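Local coordinates for 4-amino-4-deoxy-L-arabinose transferase or related glycosyltransferases of PMT family (Cupriavidus metallidurans, PDB 5EZM), which probably transfers 4-amino-4-deoxy-L-arabinose to lipid A as a zinc-containing integral membrane glycosyltransferase of the GT-C fold, at residues A39-V44 with Y442-Y447; D74-R79 with V248-L253; K84-P89 with N258-N263. All coordinates share one frame; numbering follows the deposited sequence.

From the N terminus the chain enters helix 31-47, which carries the first half of contact 1. Residues 74-79 and then 84-89 follow helix 58-72. The chain returns to them 169 residues later, at 248-253 and 258-263. Contacts 2 and 3 therefore close crossing loops. They tie the region between helices 58-72 and 91-103 to the end of helix 236-257 and the turn before helix 261-267. Their centres are about 9 Å apart, and they touch through Ile78 with Tyr85 and Trp250 with Phe261. Contact 1 closes last, when helix 435-456 packs on helix 31-47, and its long loop encloses both others. It lies on the opposite side of the chain's centre.

Contact 1: residues A39-V44 with Y442-Y447; sequences AVALVV and YAMGMY. With MPG ([(Z)-octadec-9-enyl] (2R)-2,3-bis(oxidanyl)propanoate), chain V.
Tyr447 lays the hydroxyl end of its ring against Val44, and the two side chains slide past each other in opposite directions. Val44 CG1 is 3.6 Å from Tyr447 OH and 3.7 Å from Tyr447 CE2. This is apolar packing between two predicted transmembrane helices of the GT-C membrane domain, one near the start of the chain and one near the end of the membrane part. The short segments run nearly parallel, at 13°, with axes 11.6 Å apart. At that spacing the longer side chains of Met444 and Tyr447 bridge much of the gap.

Tyr447 does so with CG anti to the backbone N (chi1 165°), which aims the ring at the other helix. Met444 starts in the same way but then bends at chi2 and chi3. The bends bring Met444 CE beside Ala41, 4.3 Å from Ala41 CB. The small alanine lets the thioether end come in beside its backbone. Elsewhere around helix 435-456, Met446 packs on helix 403-430 and Ala443 on helix 135-147. On helix 31-47 a lipid-like MPG chain runs along Val40 and Val43, with its C3 atom 3.7 Å from Val43 CG1.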
loop_
_atom_site.group_PDB
_atom_site.type_symbol
_atom_site.label_atom_id
_atom_site.label_comp_id
_atom_site.label_asym_id
_atom_site.label_seq_id
_atom_site.Cartn_x
_atom_site.Cartn_y
_atom_site.Cartn_z
ATOM N N ALA A 39 -5.229 7.279 -21.640
ATOM C CA ALA A 39 -6.623 6.885 -21.457
ATOM C C ALA A 39 -6.714 5.410 -21.101
ATOM O O ALA A 39 -7.252 5.045 -20.047
ATOM C CB ALA A 39 -7.432 7.190 -22.717
ATOM N N VAL A 40 -6.128 4.551 -21.944
ATOM C CA VAL A 40 -6.171 3.116 -21.688
ATOM C C VAL A 40 -5.564 2.804 -20.331
ATOM O O VAL A 40 -6.025 1.895 -19.628
ATOM C CB VAL A 40 -5.463 2.347 -22.818
ATOM C CG1 VAL A 40 -5.446 0.856 -22.518
ATOM C CG2 VAL A 40 -6.149 2.619 -24.146
ATOM N N ALA A 41 -4.549 3.569 -19.922
ATOM C CA ALA A 41 -3.977 3.359 -18.600
ATOM C C ALA A 41 -4.995 3.688 -17.515
ATOM O O ALA A 41 -5.294 2.848 -16.652
ATOM C CB ALA A 41 -2.709 4.200 -18.439
ATOM N N LEU A 42 -5.585 4.887 -17.584
ATOM C CA LEU A 42 -6.397 5.377 -16.475
ATOM C C LEU A 42 -7.610 4.491 -16.244
ATOM O O LEU A 42 -7.930 4.150 -15.099
ATOM C CB LEU A 42 -6.825 6.822 -16.732
ATOM C CG LEU A 42 -5.789 7.900 -16.401
ATOM C CD1 LEU A 42 -6.293 9.284 -16.791
ATOM C CD2 LEU A 42 -5.434 7.854 -14.920
ATOM N N VAL A 43 -8.286 4.090 -17.323
ATOM C CA VAL A 43 -9.449 3.222 -17.177
ATOM C C VAL A 43 -9.045 1.892 -16.550
ATOM O O VAL A 43 -9.763 1.347 -15.702
ATOM C CB VAL A 43 -10.158 3.038 -18.532
ATOM C CG1 VAL A 43 -9.196 2.500 -19.576
ATOM C CG2 VAL A 43 -11.367 2.129 -18.385
ATOM N N VAL A 44 -7.873 1.364 -16.921
ATOM C CA VAL A 44 -7.416 0.144 -16.264
ATOM C C VAL A 44 -7.027 0.450 -14.826
ATOM O O VAL A 44 -7.215 -0.382 -13.930
ATOM C CB VAL A 44 -6.257 -0.495 -17.055
ATOM C CG1 VAL A 44 -5.610 -1.632 -16.265
ATOM C CG2 VAL A 44 -6.761 -1.011 -18.393
ATOM N N TYR A 442 6.024 -1.628 -24.404
ATOM C CA TYR A 442 6.552 -2.628 -23.478
ATOM C C TYR A 442 6.059 -2.378 -22.055
ATOM O O TYR A 442 5.588 -3.298 -21.374
ATOM C CB TYR A 442 8.078 -2.610 -23.555
ATOM C CG TYR A 442 8.823 -3.232 -22.396
ATOM C CD1 TYR A 442 9.187 -4.570 -22.419
ATOM C CD2 TYR A 442 9.201 -2.468 -21.298
ATOM C CE1 TYR A 442 9.887 -5.137 -21.372
ATOM C CE2 TYR A 442 9.900 -3.024 -20.246
ATOM C CZ TYR A 442 10.240 -4.359 -20.289
ATOM O OH TYR A 442 10.936 -4.920 -19.245
ATOM N N ALA A 443 6.146 -1.129 -21.592
ATOM C CA ALA A 443 5.684 -0.794 -20.250
ATOM C C ALA A 443 4.183 -1.011 -20.108
ATOM O O ALA A 443 3.713 -1.454 -19.054
ATOM C CB ALA A 443 6.046 0.651 -19.912
ATOM N N MET A 444 3.412 -0.693 -21.154
ATOM C CA MET A 444 1.977 -0.966 -21.112
ATOM C C MET A 444 1.706 -2.463 -20.993
ATOM O O MET A 444 0.834 -2.888 -20.221
ATOM C CB MET A 444 1.296 -0.394 -22.354
ATOM C CG MET A 444 -0.162 -0.790 -22.502
ATOM S SD MET A 444 -1.216 -0.144 -21.189
ATOM C CE MET A 444 -1.241 1.604 -21.582
ATOM N N GLY A 445 2.452 -3.277 -21.742
ATOM C CA GLY A 445 2.294 -4.717 -21.627
ATOM C C GLY A 445 2.628 -5.227 -20.240
ATOM O O GLY A 445 1.911 -6.064 -19.687
ATOM N N MET A 446 3.719 -4.724 -19.655
ATOM C CA MET A 446 4.086 -5.120 -18.299
ATOM C C MET A 446 3.005 -4.724 -17.304
ATOM O O MET A 446 2.606 -5.525 -16.452
ATOM C CB MET A 446 5.425 -4.491 -17.913
ATOM C CG MET A 446 6.605 -5.100 -18.625
ATOM S SD MET A 446 6.778 -6.834 -18.184
ATOM C CE MET A 446 7.343 -7.504 -19.738
ATOM N N TYR A 447 2.518 -3.484 -17.400
ATOM C CA TYR A 447 1.517 -2.999 -16.457
ATOM C C TYR A 447 0.240 -3.825 -16.540
ATOM O O TYR A 447 -0.314 -4.238 -15.514
ATOM C CB TYR A 447 1.227 -1.523 -16.723
ATOM C CG TYR A 447 -0.029 -1.018 -16.053
ATOM C CD1 TYR A 447 -0.112 -0.928 -14.671
ATOM C CD2 TYR A 447 -1.127 -0.625 -16.803
ATOM C CE1 TYR A 447 -1.254 -0.466 -14.056
ATOM C CE2 TYR A 447 -2.272 -0.157 -16.196
ATOM C CZ TYR A 447 -2.330 -0.080 -14.823
ATOM O OH TYR A 447 -3.471 0.382 -14.212
HETATM C C2 MPG V . -10.610 1.521 -22.839
HETATM C C3 MPG V . -9.361 0.653 -22.748
HETATM C C4 MPG V . -9.612 -0.686 -22.072
HETATM C C5 MPG V . -8.342 -1.555 -22.036
HETATM C C6 MPG V . -8.640 -3.039 -21.762
HETATM C C7 MPG V . -7.432 -3.938 -22.085
HETATM C C1 MPG V . -10.338 2.859 -23.538
#

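Contact 2: residues D74-R79 with V248-L253; sequences DWVTIR and VPWFYL. With MPG ([(Z)-octadec-9-enyl] (2R)-2,3-bis(oxidanyl)propanoate), chain B; MPG ([(Z)-octadec-9-enyl] (2R)-2,3-bis(oxidanyl)propanoate), chain C.
Trp250 reaches from helix 236-257 to the loop 74-79 and gives its indole N-H to a backbone carbonyl. Trp250 NE1 to Val76 O is 2.9 Å. The oxygen is met on a lone pair in the carbonyl plane, but the bond is bent, with an N-H...O angle of 143°. It joins a predicted transmembrane helix of the GT-C fold to an Asx turn that follows helix 58-72.

Two apolar contacts accompany this bond. Val76 CG1 sits 3.7 Å from Leu253 CB, and the two side chains cross at about a right angle. Ile78 CD1 approaches the benzo part of the indole, 4.1 Å from Trp250 CZ2. Trp250 has CG anti to its backbone N (chi1 174°), which swings the indole over to the loop.

The next shell fixes the loop. Asp74 OD1 accepts from Val76 N and Thr77 N, both from above the carboxylate plane, and so holds the backbone that presents Val76 O. On the helix side, Phe251 places a ring face against the indole, with Trp250 CZ3 above its centre. Trp94 meets Trp250 edge-to-face and also donates to Trp75 O. The ring of Trp75 turns away from the helix toward lipid-like MPG molecules. C6 of MPG chain B lies over the centre of one indole face, 3.5 Å from Trp75 CD2.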
loop_
_atom_site.group_PDB
_atom_site.type_symbol
_atom_site.label_atom_id
_atom_site.label_comp_id
_atom_site.label_asym_id
_atom_site.label_seq_id
_atom_site.Cartn_x
_atom_site.Cartn_y
_atom_site.Cartn_z
ATOM N N ASP A 74 -15.790 11.207 14.218
ATOM C CA ASP A 74 -14.615 11.516 15.029
ATOM C C ASP A 74 -13.374 11.296 14.173
ATOM O O ASP A 74 -12.911 10.166 14.007
ATOM C CB ASP A 74 -14.587 10.649 16.283
ATOM C CG ASP A 74 -13.589 11.142 17.314
ATOM O OD1 ASP A 74 -12.678 11.916 16.958
ATOM O OD2 ASP A 74 -13.716 10.747 18.491
ATOM N N TRP A 75 -12.830 12.381 13.628
ATOM C CA TRP A 75 -11.628 12.326 12.808
ATOM C C TRP A 75 -10.348 12.446 13.623
ATOM O O TRP A 75 -9.267 12.563 13.038
ATOM C CB TRP A 75 -11.657 13.428 11.746
ATOM C CG TRP A 75 -12.647 13.210 10.640
ATOM C CD1 TRP A 75 -13.853 12.575 10.725
ATOM C CD2 TRP A 75 -12.505 13.621 9.274
ATOM N NE1 TRP A 75 -14.473 12.572 9.496
ATOM C CE2 TRP A 75 -13.666 13.209 8.590
ATOM C CE3 TRP A 75 -11.510 14.302 8.564
ATOM C CZ2 TRP A 75 -13.858 13.455 7.234
ATOM C CZ3 TRP A 75 -11.704 14.545 7.218
ATOM C CH2 TRP A 75 -12.867 14.123 6.567
ATOM N N VAL A 76 -10.440 12.425 14.949
ATOM C CA VAL A 76 -9.289 12.590 15.829
ATOM C C VAL A 76 -8.917 11.278 16.513
ATOM O O VAL A 76 -7.774 10.827 16.430
ATOM C CB VAL A 76 -9.546 13.701 16.870
ATOM C CG1 VAL A 76 -8.346 13.853 17.793
ATOM C CG2 VAL A 76 -9.872 15.013 16.174
ATOM N N THR A 77 -9.873 10.655 17.197
ATOM C CA THR A 77 -9.629 9.422 17.939
ATOM C C THR A 77 -9.877 8.243 17.007
ATOM O O THR A 77 -11.021 7.832 16.794
ATOM C CB THR A 77 -10.514 9.358 19.178
ATOM O OG1 THR A 77 -10.396 10.588 19.908
ATOM C CG2 THR A 77 -10.095 8.201 20.080
ATOM N N ILE A 78 -8.794 7.699 16.444
ATOM C CA ILE A 78 -8.897 6.560 15.541
ATOM C C ILE A 78 -9.372 5.334 16.312
ATOM O O ILE A 78 -8.906 5.056 17.425
ATOM C CB ILE A 78 -7.542 6.299 14.860
ATOM C CG1 ILE A 78 -7.099 7.524 14.064
ATOM C CG2 ILE A 78 -7.616 5.083 13.953
ATOM C CD1 ILE A 78 -5.689 7.410 13.521
ATOM N N ARG A 79 -10.309 4.594 15.724
ATOM C CA ARG A 79 -10.849 3.396 16.350
ATOM C C ARG A 79 -10.920 2.254 15.348
ATOM O O ARG A 79 -11.209 2.463 14.165
ATOM C CB ARG A 79 -12.234 3.656 16.950
ATOM C CG ARG A 79 -12.194 4.520 18.196
ATOM C CD ARG A 79 -13.530 4.546 18.916
ATOM N NE ARG A 79 -13.475 5.403 20.094
ATOM C CZ ARG A 79 -13.173 4.974 21.314
ATOM N NH1 ARG A 79 -12.908 3.690 21.520
ATOM N NH2 ARG A 79 -13.137 5.826 22.330
ATOM N N VAL A 248 0.977 19.428 13.914
ATOM C CA VAL A 248 0.728 19.546 15.355
ATOM C C VAL A 248 -0.748 19.441 15.729
ATOM O O VAL A 248 -1.062 18.722 16.691
ATOM C CB VAL A 248 1.378 20.833 15.896
ATOM C CG1 VAL A 248 0.864 21.135 17.292
ATOM C CG2 VAL A 248 2.888 20.685 15.914
ATOM N N PRO A 249 -1.690 20.118 15.048
ATOM C CA PRO A 249 -3.079 20.131 15.557
ATOM C C PRO A 249 -3.671 18.763 15.879
ATOM O O PRO A 249 -4.269 18.597 16.951
ATOM C CB PRO A 249 -3.841 20.833 14.427
ATOM C CG PRO A 249 -2.852 21.753 13.850
ATOM C CD PRO A 249 -1.552 20.999 13.873
ATOM N N TRP A 250 -3.517 17.771 14.999
ATOM C CA TRP A 250 -4.087 16.464 15.307
ATOM C C TRP A 250 -3.383 15.816 16.491
ATOM O O TRP A 250 -4.030 15.185 17.333
ATOM C CB TRP A 250 -4.031 15.536 14.095
ATOM C CG TRP A 250 -4.491 14.143 14.435
ATOM C CD1 TRP A 250 -5.783 13.706 14.539
ATOM C CD2 TRP A 250 -3.664 13.012 14.735
ATOM N NE1 TRP A 250 -5.808 12.373 14.874
ATOM C CE2 TRP A 250 -4.520 11.924 15.002
ATOM C CE3 TRP A 250 -2.282 12.813 14.798
ATOM C CZ2 TRP A 250 -4.041 10.659 15.324
ATOM C CZ3 TRP A 250 -1.807 11.555 15.118
ATOM C CH2 TRP A 250 -2.684 10.495 15.377
ATOM N N PHE A 251 -2.058 15.957 16.571
ATOM C CA PHE A 251 -1.332 15.342 17.676
ATOM C C PHE A 251 -1.729 15.966 19.007
ATOM O O PHE A 251 -1.915 15.258 20.006
ATOM C CB PHE A 251 0.174 15.450 17.437
ATOM C CG PHE A 251 0.695 14.452 16.440
ATOM C CD1 PHE A 251 1.219 13.240 16.861
ATOM C CD2 PHE A 251 0.640 14.713 15.081
ATOM C CE1 PHE A 251 1.688 12.313 15.944
ATOM C CE2 PHE A 251 1.109 13.789 14.160
ATOM C CZ PHE A 251 1.633 12.590 14.593
ATOM N N TYR A 252 -1.890 17.289 19.034
ATOM C CA TYR A 252 -2.366 17.945 20.245
ATOM C C TYR A 252 -3.776 17.492 20.594
ATOM O O TYR A 252 -4.070 17.201 21.757
ATOM C CB TYR A 252 -2.318 19.464 20.082
ATOM C CG TYR A 252 -2.878 20.213 21.271
ATOM C CD1 TYR A 252 -2.096 20.454 22.391
ATOM C CD2 TYR A 252 -4.189 20.673 21.275
ATOM C CE1 TYR A 252 -2.600 21.136 23.481
ATOM C CE2 TYR A 252 -4.704 21.354 22.363
ATOM C CZ TYR A 252 -3.904 21.584 23.463
ATOM O OH TYR A 252 -4.406 22.264 24.552
ATOM N N LEU A 253 -4.663 17.421 19.599
ATOM C CA LEU A 253 -6.046 17.049 19.880
ATOM C C LEU A 253 -6.134 15.634 20.438
ATOM O O LEU A 253 -6.766 15.400 21.476
ATOM C CB LEU A 253 -6.893 17.191 18.616
ATOM C CG LEU A 253 -7.194 18.632 18.194
ATOM C CD1 LEU A 253 -7.863 18.661 16.830
ATOM C CD2 LEU A 253 -8.059 19.319 19.232
HETATM C C2 MPG B . -18.955 15.883 10.999
HETATM C C3 MPG B . -17.862 15.996 9.943
HETATM C C4 MPG B . -16.472 16.045 10.557
HETATM C C5 MPG B . -15.451 16.729 9.633
HETATM C C6 MPG B . -14.014 16.627 10.168
HETATM C C1 MPG B . -20.341 16.216 10.438
HETATM C C2 MPG C . -14.244 16.718 3.755
HETATM C C3 MPG C . -15.111 16.419 4.972
HETATM C C4 MPG C . -15.935 15.156 4.781
HETATM C C5 MPG C . -17.176 15.110 5.688
HETATM C C6 MPG C . -17.693 13.677 5.894
HETATM C C7 MPG C . -18.908 13.626 6.839
HETATM C C8 MPG C . -18.917 12.348 7.713
HETATM C C9 MPG C . -20.098 12.320 8.715
HETATM C C1 MPG C . -13.285 17.889 3.984
#

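Contact 3: residues K84-P89 with N258-N263; sequences KYFEKP and NPEFPN
The backbones of 84-89 and 258-263 come closest at Phe86 and Phe261, whose CA atoms are 6.7 Å apart, where a type I beta turn from Asn258 to Phe261 leads into helix 261-267. The two phenyl rings form a T-shaped pair. Phe261 brings its CD1 edge over one face of Phe86, toward the rim, 3.5 Å from Phe86 CG. The planes are 77° apart and the centroids 5.1 Å apart. Phe261 has CG anti to its backbone N (chi1 171°), which sends the edge across. The opposite face of Phe86 meets Lys84 CB, so the ring is sandwiched.

Lys84 extends fully beyond CG and ends at the turn. Its ammonium group is gripped twice. Lys84 NZ forms a salt bridge with Glu260 OE2 at 2.7 Å, on the syn lone pair. Lys84 NZ also donates to Asn258 OD1 at 2.8 Å, from above the carbonyl plane. The nearby carboxylate would tend to keep the lysine charged. A leucine here has no ammonium group to bond Asn258 and Glu260, and the turn from Asn258 to Phe261 would probably be less firmly tied to the loop.

This loop belongs to the zinc site of the GT-C enzyme. Glu87, next to Phe86, binds the metal through OE2, and His268 and His270 complete the protein ligands. The contact thus ties the chain around Glu87 to the start of the helix leading to the histidines. Asn258 divides its amide: ND2 donates to Val254 O at the end of helix 236-257, while OD1 takes the lysine. Glu260 reaches that lysine with CG in the crowded position between N and the carbonyl carbon (chi1 73°) and a bend at chi2. The same oxygen, Glu260 OE2, lies near the plane of the Phe86 ring at its edge, 3.7 Å from Phe86 CE2.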
loop_
_atom_site.group_PDB
_atom_site.type_symbol
_atom_site.label_atom_id
_atom_site.label_comp_id
_atom_site.label_asym_id
_atom_site.label_seq_id
_atom_site.Cartn_x
_atom_site.Cartn_y
_atom_site.Cartn_z
ATOM N N LYS A 84 -9.824 1.863 20.537
ATOM C CA LYS A 84 -8.776 2.815 20.190
ATOM C C LYS A 84 -7.640 2.116 19.458
ATOM O O LYS A 84 -7.152 1.068 19.893
ATOM C CB LYS A 84 -8.242 3.503 21.447
ATOM C CG LYS A 84 -9.241 4.405 22.145
ATOM C CD LYS A 84 -8.610 5.078 23.349
ATOM C CE LYS A 84 -9.566 6.065 23.993
ATOM N NZ LYS A 84 -8.897 6.882 25.048
ATOM N N TYR A 85 -7.231 2.699 18.334
ATOM C CA TYR A 85 -6.145 2.180 17.508
ATOM C C TYR A 85 -5.149 3.320 17.327
ATOM O O TYR A 85 -5.370 4.219 16.511
ATOM C CB TYR A 85 -6.669 1.667 16.172
ATOM C CG TYR A 85 -5.648 0.927 15.340
ATOM C CD1 TYR A 85 -5.217 -0.342 15.704
ATOM C CD2 TYR A 85 -5.125 1.491 14.183
ATOM C CE1 TYR A 85 -4.285 -1.028 14.942
ATOM C CE2 TYR A 85 -4.193 0.812 13.415
ATOM C CZ TYR A 85 -3.777 -0.447 13.799
ATOM O OH TYR A 85 -2.851 -1.129 13.041
ATOM N N PHE A 86 -4.063 3.289 18.096
ATOM C CA PHE A 86 -3.054 4.340 18.085
ATOM C C PHE A 86 -1.742 3.875 17.460
ATOM O O PHE A 86 -0.673 4.385 17.805
ATOM C CB PHE A 86 -2.808 4.858 19.501
ATOM C CG PHE A 86 -3.988 5.558 20.107
ATOM C CD1 PHE A 86 -4.978 6.105 19.304
ATOM C CD2 PHE A 86 -4.107 5.676 21.485
ATOM C CE1 PHE A 86 -6.070 6.756 19.865
ATOM C CE2 PHE A 86 -5.192 6.328 22.054
ATOM C CZ PHE A 86 -6.177 6.866 21.242
ATOM N N GLU A 87 -1.801 2.911 16.540
ATOM C CA GLU A 87 -0.589 2.416 15.902
ATOM C C GLU A 87 -0.238 3.167 14.620
ATOM O O GLU A 87 0.872 2.988 14.108
ATOM C CB GLU A 87 -0.705 0.902 15.612
ATOM C CG GLU A 87 -1.273 0.057 16.774
ATOM C CD GLU A 87 -0.291 -0.966 17.390
ATOM O OE1 GLU A 87 0.869 -1.086 16.944
ATOM O OE2 GLU A 87 -0.689 -1.672 18.343
ATOM N N LYS A 88 -1.130 4.013 14.100
ATOM C CA LYS A 88 -0.901 4.736 12.852
ATOM C C LYS A 88 -1.510 6.129 12.915
ATOM O O LYS A 88 -2.504 6.347 13.619
ATOM C CB LYS A 88 -1.497 4.000 11.637
ATOM C CG LYS A 88 -1.001 2.582 11.421
ATOM C CD LYS A 88 0.457 2.539 11.007
ATOM C CE LYS A 88 0.940 1.098 10.945
ATOM N NZ LYS A 88 2.377 0.985 10.583
ATOM N N PRO A 89 -0.938 7.087 12.187
ATOM C CA PRO A 89 -1.549 8.425 12.063
ATOM C C PRO A 89 -2.693 8.405 11.061
ATOM O O PRO A 89 -2.844 7.428 10.313
ATOM C CB PRO A 89 -0.380 9.299 11.574
ATOM C CG PRO A 89 0.852 8.488 11.800
ATOM C CD PRO A 89 0.431 7.065 11.652
ATOM N N ASN A 258 -6.938 12.022 24.651
ATOM C CA ASN A 258 -6.451 10.721 25.106
ATOM C C ASN A 258 -5.040 10.890 25.650
ATOM O O ASN A 258 -4.058 10.825 24.895
ATOM C CB ASN A 258 -6.485 9.696 23.976
ATOM C CG ASN A 258 -7.759 9.773 23.170
ATOM O OD1 ASN A 258 -8.821 9.340 23.623
ATOM N ND2 ASN A 258 -7.665 10.332 21.966
ATOM N N PRO A 259 -4.899 11.114 26.958
ATOM C CA PRO A 259 -3.559 11.332 27.528
ATOM C C PRO A 259 -2.589 10.189 27.285
ATOM O O PRO A 259 -1.372 10.417 27.268
ATOM C CB PRO A 259 -3.847 11.515 29.023
ATOM C CG PRO A 259 -5.251 12.016 29.073
ATOM C CD PRO A 259 -5.966 11.324 27.950
ATOM N N GLU A 260 -3.082 8.969 27.090
ATOM C CA GLU A 260 -2.206 7.824 26.885
ATOM C C GLU A 260 -1.661 7.736 25.466
ATOM O O GLU A 260 -0.861 6.835 25.184
ATOM C CB GLU A 260 -2.946 6.528 27.237
ATOM C CG GLU A 260 -4.016 6.102 26.232
ATOM C CD GLU A 260 -5.295 6.921 26.324
ATOM O OE1 GLU A 260 -5.369 7.834 27.173
ATOM O OE2 GLU A 260 -6.234 6.649 25.545
ATOM N N PHE A 261 -2.060 8.648 24.570
ATOM C CA PHE A 261 -1.652 8.517 23.171
ATOM C C PHE A 261 -0.158 8.735 22.966
ATOM O O PHE A 261 0.486 7.867 22.351
ATOM C CB PHE A 261 -2.474 9.457 22.285
ATOM C CG PHE A 261 -1.967 9.543 20.867
ATOM C CD1 PHE A 261 -2.454 8.689 19.890
ATOM C CD2 PHE A 261 -0.997 10.476 20.512
ATOM C CE1 PHE A 261 -1.984 8.766 18.584
ATOM C CE2 PHE A 261 -0.522 10.550 19.211
ATOM C CZ PHE A 261 -1.018 9.698 18.247
ATOM N N PRO A 262 0.452 9.849 23.402
ATOM C CA PRO A 262 1.850 10.100 22.997
ATOM C C PRO A 262 2.824 9.034 23.470
ATOM O O PRO A 262 3.692 8.612 22.693
ATOM C CB PRO A 262 2.157 11.475 23.611
ATOM C CG PRO A 262 1.170 11.646 24.701
ATOM C CD PRO A 262 -0.070 10.939 24.248
ATOM N N ASN A 263 2.698 8.577 24.720
ATOM C CA ASN A 263 3.580 7.523 25.212
ATOM C C ASN A 263 3.453 6.263 24.366
ATOM O O ASN A 263 4.457 5.603 24.067
ATOM C CB ASN A 263 3.272 7.220 26.677
ATOM C CG ASN A 263 4.254 6.242 27.287
ATOM O OD1 ASN A 263 5.307 5.965 26.715
ATOM N ND2 ASN A 263 3.918 5.718 28.459
#